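Local coordinates for protein nitroalkane oxidase (Podospora anserina, PDB 3MKH) that oxidises primary and secondary nitroalkanes to aldehydes or ketones, using FAD and molecular oxygen and releasing nitrite and hydrogen peroxide, at residues Q45-T50 with A175-K180; E167-T172 with G240-Y245. All coordinates share one frame; numbering follows the deposited sequence.

The two contacts lie with their centres about 15 Å apart and alternate along the chain: 45-50, then 167-172 and 175-180, then 240-245. Contact 2 pairs the end of strand 161-168 with the start of strand 242-251 in the beta sheet, and its residues 170-172 continue along the flavin. Shortly after, the same chain forms the loop 175-180, which in contact 1 meets the turn between helices 41-45 and 48-56 and the first residue of the latter, at the surface. Direct packing joins the two, with Ala175 CB 3.8 Å from Pro241 CG. One run of chain, residues 167-180, thus passes from the sheet past the FAD site to a surface junction with the N-terminal helical part of this acyl-CoA dehydrogenase relative.

Contact 1 of 2, residues Q45-T50 with A175-K180; sequences QSTQPT and AGWDFK
Gln48 lies flat over one face of the Trp177 indole, with amide and ring planes 11° apart. Its CG is anti to the backbone N (chi1 -169°) and the extended chain crosses the ring. CB meets the benzo side, 3.8 Å from Trp177 CE3. CG sits over the middle of the ring system and makes a CH-pi contact, 3.6 Å from the five-membered ring centroid and 14° off its normal. CD follows, 3.6 Å from Trp177 CG; at the tip OE1 turns toward Trp177 CG (3.8 Å) and CB, while NE2 comes within 3.4 Å of Trp177 CD1. Both N-H groups meet the same residue: Gln48 NE2 is hydrogen-bonded to Ser127 OG and Trp177 NE1 to Ser127 O. Thr47 OG1, hydrogen-bonded to Phe44 O, stands 3.7 Å from Trp177 CZ3 near the ring plane. An alanine in place of Trp177 would probably leave the Gln48 chain without its flat support and Ser127 O without the indole donor. Phe44 stacks on the indole and Tyr51 meets it edge-to-face. Two type I turns, Gln45-Gln48 and Gly176-Phe179, form this junction between the N-terminal helical region and a beta-domain loop, consistent with the domain order of the acyl-CoA dehydrogenase fold.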
ATOM      1  N   GLN A  45     -38.296  -4.884  -6.219  1.00 19.52           N
ATOM      2  CA  GLN A  45     -39.713  -4.561  -6.369  1.00 20.23           C
ATOM      3  C   GLN A  45     -40.310  -4.024  -5.072  1.00 19.78           C
ATOM      4  O   GLN A  45     -41.088  -3.069  -5.095  1.00 21.39           O
ATOM      5  CB  GLN A  45     -40.508  -5.766  -6.891  1.00 22.20           C
ATOM      6  CG  GLN A  45     -40.151  -6.180  -8.307  1.00 23.68           C
ATOM      7  CD  GLN A  45     -41.113  -7.227  -8.871  1.00 26.84           C
ATOM      8  OE1 GLN A  45     -41.674  -7.060  -9.964  1.00 25.08           O
ATOM      9  NE2 GLN A  45     -41.319  -8.292  -8.120  1.00 22.49           N
ATOM     10  N   SER A  46     -39.914  -4.611  -3.942  1.00 20.92           N
ATOM     11  CA  SER A  46     -40.454  -4.219  -2.648  1.00 21.68           C
ATOM     12  C   SER A  46     -40.095  -2.779  -2.256  1.00 21.82           C
ATOM     13  O   SER A  46     -40.660  -2.243  -1.314  1.00 18.86           O
ATOM     14  CB  SER A  46     -39.985  -5.173  -1.535  1.00 22.53           C
ATOM     15  OG  SER A  46     -38.648  -4.887  -1.136  1.00 21.46           O
ATOM     16  N   THR A  47     -39.145  -2.162  -2.950  1.00 18.47           N
ATOM     17  CA  THR A  47     -38.788  -0.778  -2.616  1.00 21.93           C
ATOM     18  C   THR A  47     -39.630   0.280  -3.345  1.00 20.45           C
ATOM     19  O   THR A  47     -39.399   1.472  -3.189  1.00 19.75           O
ATOM     20  CB  THR A  47     -37.290  -0.482  -2.875  1.00 21.01           C
ATOM     21  OG1 THR A  47     -37.001  -0.649  -4.268  1.00 19.72           O
ATOM     22  CG2 THR A  47     -36.409  -1.427  -2.068  1.00 19.81           C
ATOM     23  N   GLN A  48     -40.610  -0.149  -4.127  1.00 20.35           N
ATOM     24  CA  GLN A  48     -41.407   0.826  -4.872  1.00 22.20           C
ATOM     25  C   GLN A  48     -42.143   1.833  -3.969  1.00 21.14           C
ATOM     26  O   GLN A  48     -42.088   3.045  -4.208  1.00 21.09           O
ATOM     27  CB  GLN A  48     -42.375   0.144  -5.849  1.00 22.34           C
ATOM     28  CG  GLN A  48     -43.018   1.152  -6.818  1.00 21.64           C
ATOM     29  CD  GLN A  48     -43.982   0.529  -7.809  1.00 27.31           C
ATOM     30  OE1 GLN A  48     -44.244  -0.669  -7.772  1.00 26.40           O
ATOM     31  NE2 GLN A  48     -44.535   1.357  -8.693  1.00 26.61           N
ATOM     32  N   PRO A  49     -42.845   1.344  -2.935  1.00 26.26           N
ATOM     33  CA  PRO A  49     -43.553   2.309  -2.086  1.00 23.94           C
ATOM     34  C   PRO A  49     -42.632   3.374  -1.478  1.00 24.62           C
ATOM     35  O   PRO A  49     -43.005   4.551  -1.427  1.00 21.55           O
ATOM     36  CB  PRO A  49     -44.172   1.425  -0.996  1.00 27.06           C
ATOM     37  CG  PRO A  49     -44.393   0.102  -1.697  1.00 28.14           C
ATOM     38  CD  PRO A  49     -43.222  -0.052  -2.630  1.00 25.75           C
ATOM     39  N   THR A  50     -41.442   2.998  -1.023  1.00 23.51           N
ATOM     40  CA  THR A  50     -40.575   4.031  -0.465  1.00 22.12           C
ATOM     41  C   THR A  50     -39.956   4.912  -1.537  1.00 22.08           C
ATOM     42  O   THR A  50     -39.690   6.088  -1.296  1.00 22.16           O
ATOM     43  CB  THR A  50     -39.505   3.491   0.504  1.00 28.90           C
ATOM     44  OG1 THR A  50     -38.837   2.395  -0.093  1.00 24.71           O
ATOM     45  CG2 THR A  50     -40.145   3.024   1.820  1.00 32.73           C
ATOM     46  N   ALA A 175     -35.210  -2.114 -16.486  1.00 22.07           N
ATOM     47  CA  ALA A 175     -36.328  -3.036 -16.686  1.00 17.79           C
ATOM     48  C   ALA A 175     -37.634  -2.601 -15.998  1.00 21.48           C
ATOM     49  O   ALA A 175     -38.683  -3.204 -16.217  1.00 21.39           O
ATOM     50  CB  ALA A 175     -35.923  -4.461 -16.263  1.00 21.91           C
ATOM     51  N   GLY A 176     -37.579  -1.548 -15.177  1.00 22.27           N
ATOM     52  CA  GLY A 176     -38.781  -1.040 -14.521  1.00 23.60           C
ATOM     53  C   GLY A 176     -39.237  -1.896 -13.350  1.00 23.29           C
ATOM     54  O   GLY A 176     -38.648  -2.942 -13.076  1.00 22.01           O
ATOM     55  N   TRP A 177     -40.292  -1.464 -12.660  1.00 22.63           N
ATOM     56  CA  TRP A 177     -40.767  -2.174 -11.475  1.00 22.88           C
ATOM     57  C   TRP A 177     -41.297  -3.572 -11.790  1.00 22.97           C
ATOM     58  O   TRP A 177     -41.199  -4.480 -10.956  1.00 20.12           O
ATOM     59  CB  TRP A 177     -41.856  -1.374 -10.762  1.00 22.62           C
ATOM     60  CG  TRP A 177     -41.386  -0.058 -10.245  1.00 21.51           C
ATOM     61  CD1 TRP A 177     -41.789   1.179 -10.672  1.00 22.35           C
ATOM     62  CD2 TRP A 177     -40.428   0.167  -9.202  1.00 19.62           C
ATOM     63  NE1 TRP A 177     -41.145   2.158  -9.956  1.00 19.07           N
ATOM     64  CE2 TRP A 177     -40.301   1.568  -9.052  1.00 21.15           C
ATOM     65  CE3 TRP A 177     -39.670  -0.677  -8.377  1.00 19.26           C
ATOM     66  CZ2 TRP A 177     -39.441   2.144  -8.121  1.00 19.99           C
ATOM     67  CZ3 TRP A 177     -38.807  -0.099  -7.444  1.00 22.96           C
ATOM     68  CH2 TRP A 177     -38.710   1.301  -7.320  1.00 22.04           C
ATOM     69  N   ASP A 178     -41.853  -3.736 -12.990  1.00 23.80           N
ATOM     70  CA  ASP A 178     -42.505  -4.988 -13.369  1.00 24.06           C
ATOM     71  C   ASP A 178     -41.667  -5.765 -14.391  1.00 26.11           C
ATOM     72  O   ASP A 178     -42.121  -6.765 -14.955  1.00 24.35           O
ATOM     73  CB  ASP A 178     -43.933  -4.737 -13.878  1.00 26.14           C
ATOM     74  CG  ASP A 178     -43.975  -4.001 -15.208  1.00 28.83           C
ATOM     75  OD1 ASP A 178     -42.903  -3.625 -15.743  1.00 26.77           O
ATOM     76  OD2 ASP A 178     -45.100  -3.793 -15.716  1.00 26.07           O
ATOM     77  N   PHE A 179     -40.449  -5.280 -14.638  1.00 22.07           N
ATOM     78  CA  PHE A 179     -39.502  -5.963 -15.505  1.00 24.94           C
ATOM     79  C   PHE A 179     -39.891  -5.963 -16.984  1.00 21.28           C
ATOM     80  O   PHE A 179     -39.347  -6.723 -17.772  1.00 25.16           O
ATOM     81  CB  PHE A 179     -39.255  -7.388 -14.988  1.00 22.01           C
ATOM     82  CG  PHE A 179     -38.732  -7.413 -13.582  1.00 23.53           C
ATOM     83  CD1 PHE A 179     -37.695  -6.567 -13.213  1.00 23.90           C
ATOM     84  CD2 PHE A 179     -39.279  -8.251 -12.629  1.00 23.08           C
ATOM     85  CE1 PHE A 179     -37.216  -6.568 -11.916  1.00 24.87           C
ATOM     86  CE2 PHE A 179     -38.797  -8.260 -11.330  1.00 25.92           C
ATOM     87  CZ  PHE A 179     -37.762  -7.410 -10.981  1.00 23.76           C
ATOM     88  N   LYS A 180     -40.805  -5.090 -17.370  1.00 23.42           N
ATOM     89  CA  LYS A 180     -41.167  -4.997 -18.777  1.00 22.19           C
ATOM     90  C   LYS A 180     -40.726  -3.668 -19.395  1.00 24.99           C
ATOM     91  O   LYS A 180     -41.200  -3.281 -20.463  1.00 25.31           O
ATOM     92  CB  LYS A 180     -42.672  -5.230 -18.959  1.00 26.21           C
ATOM     93  CG  LYS A 180     -43.104  -6.658 -18.621  1.00 28.48           C
ATOM     94  CD  LYS A 180     -44.590  -6.859 -18.921  1.00 39.12           C
ATOM     95  CE  LYS A 180     -45.081  -8.219 -18.438  1.00 48.12           C
ATOM     96  NZ  LYS A 180     -44.185  -9.336 -18.874  1.00 49.54           N
TER

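Contact 2 of 2, residues E167-T172 with G240-Y245; sequences EKMWAT and GPHVRY. With FAD (flavin-adenine dinucleotide), chain E.
An antiparallel strand pair in the beta domain of the acyl-CoA dehydrogenase fold runs here into the FAD site. Lys168 and Val243 form its hydrogen-bonded pair: Val243 N reaches Lys168 O at 2.8 Å, nearly straight at 171°, and Lys168 N donates to Val243 O in return. Glu167 and Arg244 are the neighbouring non-hydrogen-bonded pair, both side chains on the same face. Beyond Lys168 the regular ladder ends. Trp170 N makes a weak bond to Gly240 O, and a water accepts from Ala171 N while donating to Pro241 O, so it links the two chains where the direct ladder has stopped. Gly240 suits this place because a CB there would clash with Trp170 O.

Residues 170-172 are established FAD-binding residues. Trp170 CE3 lies 3.5 Å from FAD C8M, and Thr172 OG1 is 2.8 Å from flavin N5. Thr172 N donates a weak bond to FAD O4. Ile376 of the second subunit packs on Trp170, bringing the tetramer's neighbour up to this site.

At the other end, the Glu167 carboxylate divides its oxygens between two partners. His242 NE2 donates to OE1 at 2.8 Å, with OE1 close to the imidazole plane but the donor 57° out of the carboxylate plane. Arg244, bent at chi3 (-66°), turns its guanidinium side-on and forms a salt bridge through two nitrogens to a single oxygen: NE lies 2.9 Å and NH2 2.8 Å from Glu167 OE2.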
ATOM      1  N   GLU A 167     -28.330  -6.165 -26.722  1.00 23.94           N
ATOM      2  CA  GLU A 167     -28.391  -6.578 -25.339  1.00 22.46           C
ATOM      3  C   GLU A 167     -27.622  -5.618 -24.454  1.00 24.37           C
ATOM      4  O   GLU A 167     -26.548  -5.141 -24.812  1.00 24.51           O
ATOM      5  CB  GLU A 167     -27.846  -7.999 -25.184  1.00 24.27           C
ATOM      6  CG  GLU A 167     -28.682  -8.998 -25.931  1.00 27.86           C
ATOM      7  CD  GLU A 167     -28.212 -10.433 -25.776  1.00 30.85           C
ATOM      8  OE1 GLU A 167     -27.209 -10.687 -25.062  1.00 26.90           O
ATOM      9  OE2 GLU A 167     -28.868 -11.304 -26.382  1.00 31.12           O
ATOM     10  N   LYS A 168     -28.185  -5.339 -23.286  1.00 22.98           N
ATOM     11  CA  LYS A 168     -27.557  -4.447 -22.335  1.00 19.16           C
ATOM     12  C   LYS A 168     -27.495  -5.183 -21.013  1.00 21.07           C
ATOM     13  O   LYS A 168     -28.264  -6.105 -20.783  1.00 21.97           O
ATOM     14  CB  LYS A 168     -28.402  -3.172 -22.193  1.00 18.53           C
ATOM     15  CG  LYS A 168     -28.395  -2.288 -23.452  1.00 20.17           C
ATOM     16  CD  LYS A 168     -27.004  -1.697 -23.697  1.00 20.48           C
ATOM     17  CE  LYS A 168     -27.017  -0.567 -24.769  1.00 20.86           C
ATOM     18  NZ  LYS A 168     -25.599  -0.116 -25.019  1.00 23.09           N
ATOM     19  N   MET A 169     -26.578  -4.786 -20.142  1.00 20.33           N
ATOM     20  CA  MET A 169     -26.479  -5.423 -18.836  1.00 20.64           C
ATOM     21  C   MET A 169     -25.951  -4.388 -17.862  1.00 22.08           C
ATOM     22  O   MET A 169     -25.222  -3.480 -18.271  1.00 22.95           O
ATOM     23  CB  MET A 169     -25.526  -6.623 -18.917  1.00 23.24           C
ATOM     24  CG  MET A 169     -25.427  -7.460 -17.632  1.00 20.75           C
ATOM     25  SD  MET A 169     -24.419  -8.944 -17.926  1.00 24.21           S
ATOM     26  CE  MET A 169     -24.275  -9.619 -16.266  1.00 21.62           C
ATOM     27  N   TRP A 170     -26.366  -4.509 -16.602  1.00 19.96           N
ATOM     28  CA  TRP A 170     -25.919  -3.660 -15.499  1.00 23.44           C
ATOM     29  C   TRP A 170     -26.602  -2.289 -15.442  1.00 25.09           C
ATOM     30  O   TRP A 170     -26.321  -1.501 -14.546  1.00 28.94           O
ATOM     31  CB  TRP A 170     -24.396  -3.460 -15.507  1.00 21.60           C
ATOM     32  CG  TRP A 170     -23.565  -4.731 -15.376  1.00 21.12           C
ATOM     33  CD1 TRP A 170     -22.795  -5.305 -16.352  1.00 22.42           C
ATOM     34  CD2 TRP A 170     -23.403  -5.543 -14.208  1.00 24.47           C
ATOM     35  NE1 TRP A 170     -22.190  -6.441 -15.869  1.00 22.80           N
ATOM     36  CE2 TRP A 170     -22.535  -6.603 -14.553  1.00 25.95           C
ATOM     37  CE3 TRP A 170     -23.913  -5.488 -12.905  1.00 23.86           C
ATOM     38  CZ2 TRP A 170     -22.167  -7.595 -13.647  1.00 23.23           C
ATOM     39  CZ3 TRP A 170     -23.545  -6.479 -12.003  1.00 25.86           C
ATOM     40  CH2 TRP A 170     -22.677  -7.515 -12.379  1.00 21.52           C
ATOM     41  N   ALA A 171     -27.478  -1.993 -16.395  1.00 22.25           N
ATOM     42  CA  ALA A 171     -28.051  -0.652 -16.464  1.00 22.22           C
ATOM     43  C   ALA A 171     -29.173  -0.493 -15.453  1.00 23.73           C
ATOM     44  O   ALA A 171     -30.312  -0.936 -15.653  1.00 20.80           O
ATOM     45  CB  ALA A 171     -28.513  -0.326 -17.868  1.00 21.92           C
ATOM     46  N   THR A 172     -28.827   0.145 -14.350  1.00 19.55           N
ATOM     47  CA  THR A 172     -29.706   0.216 -13.202  1.00 20.32           C
ATOM     48  C   THR A 172     -31.080   0.792 -13.556  1.00 21.45           C
ATOM     49  O   THR A 172     -31.171   1.852 -14.171  1.00 20.78           O
ATOM     50  CB  THR A 172     -29.045   1.056 -12.097  1.00 21.62           C
ATOM     51  OG1 THR A 172     -27.766   0.491 -11.779  1.00 21.58           O
ATOM     52  CG2 THR A 172     -29.911   1.091 -10.867  1.00 17.14           C
ATOM     53  N   GLY A 240     -30.274  -4.218 -12.254  1.00 21.61           N
ATOM     54  CA  GLY A 240     -29.663  -3.863 -13.528  1.00 22.65           C
ATOM     55  C   GLY A 240     -29.419  -5.118 -14.335  1.00 24.47           C
ATOM     56  O   GLY A 240     -28.284  -5.545 -14.497  1.00 23.18           O
ATOM     57  N   PRO A 241     -30.504  -5.737 -14.827  1.00 22.54           N
ATOM     58  CA  PRO A 241     -30.416  -7.083 -15.404  1.00 23.31           C
ATOM     59  C   PRO A 241     -29.789  -7.148 -16.796  1.00 24.56           C
ATOM     60  O   PRO A 241     -29.572  -6.128 -17.456  1.00 20.73           O
ATOM     61  CB  PRO A 241     -31.884  -7.534 -15.451  1.00 21.50           C
ATOM     62  CG  PRO A 241     -32.656  -6.234 -15.509  1.00 27.03           C
ATOM     63  CD  PRO A 241     -31.898  -5.285 -14.662  1.00 22.06           C
ATOM     64  N   HIS A 242     -29.473  -8.367 -17.228  1.00 25.15           N
ATOM     65  CA  HIS A 242     -29.088  -8.604 -18.610  1.00 19.75           C
ATOM     66  C   HIS A 242     -30.400  -8.619 -19.385  1.00 21.90           C
ATOM     67  O   HIS A 242     -31.291  -9.437 -19.089  1.00 20.80           O
ATOM     68  CB  HIS A 242     -28.355  -9.945 -18.706  1.00 24.34           C
ATOM     69  CG  HIS A 242     -27.937 -10.320 -20.096  1.00 25.80           C
ATOM     70  ND1 HIS A 242     -27.412 -11.558 -20.404  1.00 24.86           N
ATOM     71  CD2 HIS A 242     -27.979  -9.626 -21.260  1.00 21.58           C
ATOM     72  CE1 HIS A 242     -27.136 -11.607 -21.696  1.00 27.47           C
ATOM     73  NE2 HIS A 242     -27.476 -10.448 -22.239  1.00 25.12           N
ATOM     74  N   VAL A 243     -30.547  -7.701 -20.346  1.00 19.66           N
ATOM     75  CA  VAL A 243     -31.825  -7.516 -21.050  1.00 19.83           C
ATOM     76  C   VAL A 243     -31.602  -7.496 -22.550  1.00 21.96           C
ATOM     77  O   VAL A 243     -30.463  -7.385 -23.007  1.00 21.13           O
ATOM     78  CB  VAL A 243     -32.523  -6.196 -20.658  1.00 21.40           C
ATOM     79  CG1 VAL A 243     -32.755  -6.140 -19.169  1.00 22.89           C
ATOM     80  CG2 VAL A 243     -31.683  -4.968 -21.130  1.00 19.00           C
ATOM     81  N   ARG A 244     -32.684  -7.599 -23.317  1.00 23.77           N
ATOM     82  CA  ARG A 244     -32.597  -7.527 -24.781  1.00 25.14           C
ATOM     83  C   ARG A 244     -33.690  -6.629 -25.374  1.00 22.75           C
ATOM     84  O   ARG A 244     -34.877  -6.770 -25.062  1.00 25.65           O
ATOM     85  CB  ARG A 244     -32.653  -8.925 -25.422  1.00 26.21           C
ATOM     86  CG  ARG A 244     -32.510  -8.910 -26.949  1.00 30.02           C
ATOM     87  CD  ARG A 244     -32.701 -10.309 -27.574  1.00 31.55           C
ATOM     88  NE  ARG A 244     -31.648 -11.249 -27.193  1.00 30.06           N
ATOM     89  CZ  ARG A 244     -31.865 -12.506 -26.814  1.00 35.27           C
ATOM     90  NH1 ARG A 244     -33.102 -12.987 -26.756  1.00 33.52           N
ATOM     91  NH2 ARG A 244     -30.844 -13.284 -26.482  1.00 32.71           N
ATOM     92  N   TYR A 245     -33.262  -5.680 -26.197  1.00 21.61           N
ATOM     93  CA  TYR A 245     -34.156  -4.873 -27.021  1.00 23.18           C
ATOM     94  C   TYR A 245     -34.210  -5.518 -28.406  1.00 23.43           C
ATOM     95  O   TYR A 245     -33.172  -5.693 -29.044  1.00 24.64           O
ATOM     96  CB  TYR A 245     -33.606  -3.447 -27.147  1.00 22.14           C
ATOM     97  CG  TYR A 245     -33.557  -2.711 -25.826  1.00 23.84           C
ATOM     98  CD1 TYR A 245     -32.414  -2.716 -25.046  1.00 22.70           C
ATOM     99  CD2 TYR A 245     -34.666  -2.024 -25.355  1.00 24.87           C
ATOM    100  CE1 TYR A 245     -32.378  -2.046 -23.820  1.00 23.62           C
ATOM    101  CE2 TYR A 245     -34.639  -1.358 -24.137  1.00 23.80           C
ATOM    102  CZ  TYR A 245     -33.493  -1.368 -23.381  1.00 23.44           C
ATOM    103  OH  TYR A 245     -33.481  -0.710 -22.169  1.00 24.74           O
TER
HETATM  104  PA  FAD E 500     -15.397  -3.573 -18.878  0.84 26.80           P
HETATM  105  O1A FAD E 500     -15.475  -3.325 -20.316  0.84 24.28           O
HETATM  106  O2A FAD E 500     -16.272  -4.583 -18.280  0.84 25.49           O
HETATM  107  O5B FAD E 500     -13.872  -3.924 -18.514  0.84 26.55           O
HETATM  108  C5B FAD E 500     -13.558  -4.898 -17.521  0.84 22.17           C
HETATM  109  C4B FAD E 500     -12.077  -4.869 -17.100  0.84 25.30           C
HETATM  110  O4B FAD E 500     -11.262  -5.210 -18.230  0.84 28.20           O
HETATM  111  C3B FAD E 500     -11.636  -3.468 -16.686  0.84 24.71           C
HETATM  112  O3B FAD E 500     -11.841  -3.289 -15.283  0.84 25.08           O
HETATM  113  C2B FAD E 500     -10.148  -3.493 -16.986  0.84 23.39           C
HETATM  114  O2B FAD E 500      -9.436  -4.053 -15.888  0.84 21.93           O
HETATM  115  C1B FAD E 500     -10.048  -4.419 -18.199  0.84 27.58           C
HETATM  116  N9A FAD E 500      -9.951  -3.580 -19.426  0.84 27.69           N
HETATM  117  C8A FAD E 500     -10.820  -3.558 -20.432  0.84 27.11           C
HETATM  118  N7A FAD E 500     -10.420  -2.690 -21.353  0.84 27.62           N
HETATM  119  C5A FAD E 500      -9.282  -2.153 -20.931  0.84 31.34           C
HETATM  120  C6A FAD E 500      -8.411  -1.210 -21.459  0.84 33.19           C
HETATM  121  N6A FAD E 500      -8.659  -0.643 -22.632  0.84 33.10           N
HETATM  122  N1A FAD E 500      -7.315  -0.882 -20.766  0.84 27.38           N
HETATM  123  C2A FAD E 500      -7.060  -1.443 -19.598  0.84 30.69           C
HETATM  124  N3A FAD E 500      -7.868  -2.346 -19.068  0.84 28.15           N
HETATM  125  C4A FAD E 500      -8.982  -2.719 -19.707  0.84 29.44           C
HETATM  126  N1  FAD E 500     -24.155   0.645 -16.355  0.84 24.46           N
HETATM  127  C2  FAD E 500     -25.000   1.510 -17.038  0.84 23.17           C
HETATM  128  O2  FAD E 500     -24.918   1.595 -18.255  0.84 26.13           O
HETATM  129  N3  FAD E 500     -25.927   2.278 -16.341  0.84 24.14           N
HETATM  130  C4  FAD E 500     -26.025   2.183 -14.955  0.84 25.05           C
HETATM  131  O4  FAD E 500     -26.852   2.862 -14.351  0.84 21.80           O
HETATM  132  C4X FAD E 500     -25.182   1.316 -14.272  0.84 25.86           C
HETATM  133  N5  FAD E 500     -25.248   1.199 -12.881  0.84 25.03           N
HETATM  134  C5X FAD E 500     -24.652   0.096 -12.261  0.84 22.33           C
HETATM  135  C6  FAD E 500     -24.970  -0.246 -10.951  0.84 21.03           C
HETATM  136  C7  FAD E 500     -24.373  -1.349 -10.352  0.84 22.18           C
HETATM  137  C7M FAD E 500     -24.717  -1.737  -8.917  0.84 22.87           C
HETATM  138  C8  FAD E 500     -23.454  -2.106 -11.066  0.84 25.84           C
HETATM  139  C8M FAD E 500     -22.790  -3.322 -10.419  0.84 22.00           C
HETATM  140  C9  FAD E 500     -23.132  -1.758 -12.369  0.84 24.46           C
HETATM  141  C9A FAD E 500     -23.731  -0.661 -12.969  0.84 21.82           C
HETATM  142  N10 FAD E 500     -23.413  -0.313 -14.281  0.84 27.04           N
HETATM  143  C10 FAD E 500     -24.251   0.553 -14.972  0.84 28.96           C
HETATM  144  C1' FAD E 500     -22.193  -0.840 -14.938  0.84 27.62           C
HETATM  145  C2' FAD E 500     -20.980   0.037 -14.623  0.84 26.53           C
HETATM  146  O2' FAD E 500     -21.175   1.344 -15.153  0.84 26.24           O
HETATM  147  C3' FAD E 500     -19.661  -0.550 -15.150  0.84 27.34           C
HETATM  148  O3' FAD E 500     -18.590   0.218 -14.622  0.84 26.31           O
HETATM  149  C4' FAD E 500     -19.547  -0.543 -16.681  0.84 27.45           C
HETATM  150  O4' FAD E 500     -20.253  -1.646 -17.233  0.84 25.42           O
HETATM  151  C5' FAD E 500     -18.077  -0.634 -17.107  0.84 27.32           C
HETATM  152  O5' FAD E 500     -17.432  -1.762 -16.513  0.84 27.73           O
HETATM  153  P   FAD E 500     -15.847  -1.919 -16.566  0.84 28.69           P
HETATM  154  O1P FAD E 500     -15.248  -0.626 -16.219  0.84 26.69           O
HETATM  155  O2P FAD E 500     -15.462  -3.104 -15.799  0.84 26.46           O
HETATM  156  O3P FAD E 500     -15.606  -2.158 -18.144  0.84 27.68           O
HETATM  157  O   HOH W   1     -28.987  -3.559 -18.406  1.00 23.57           O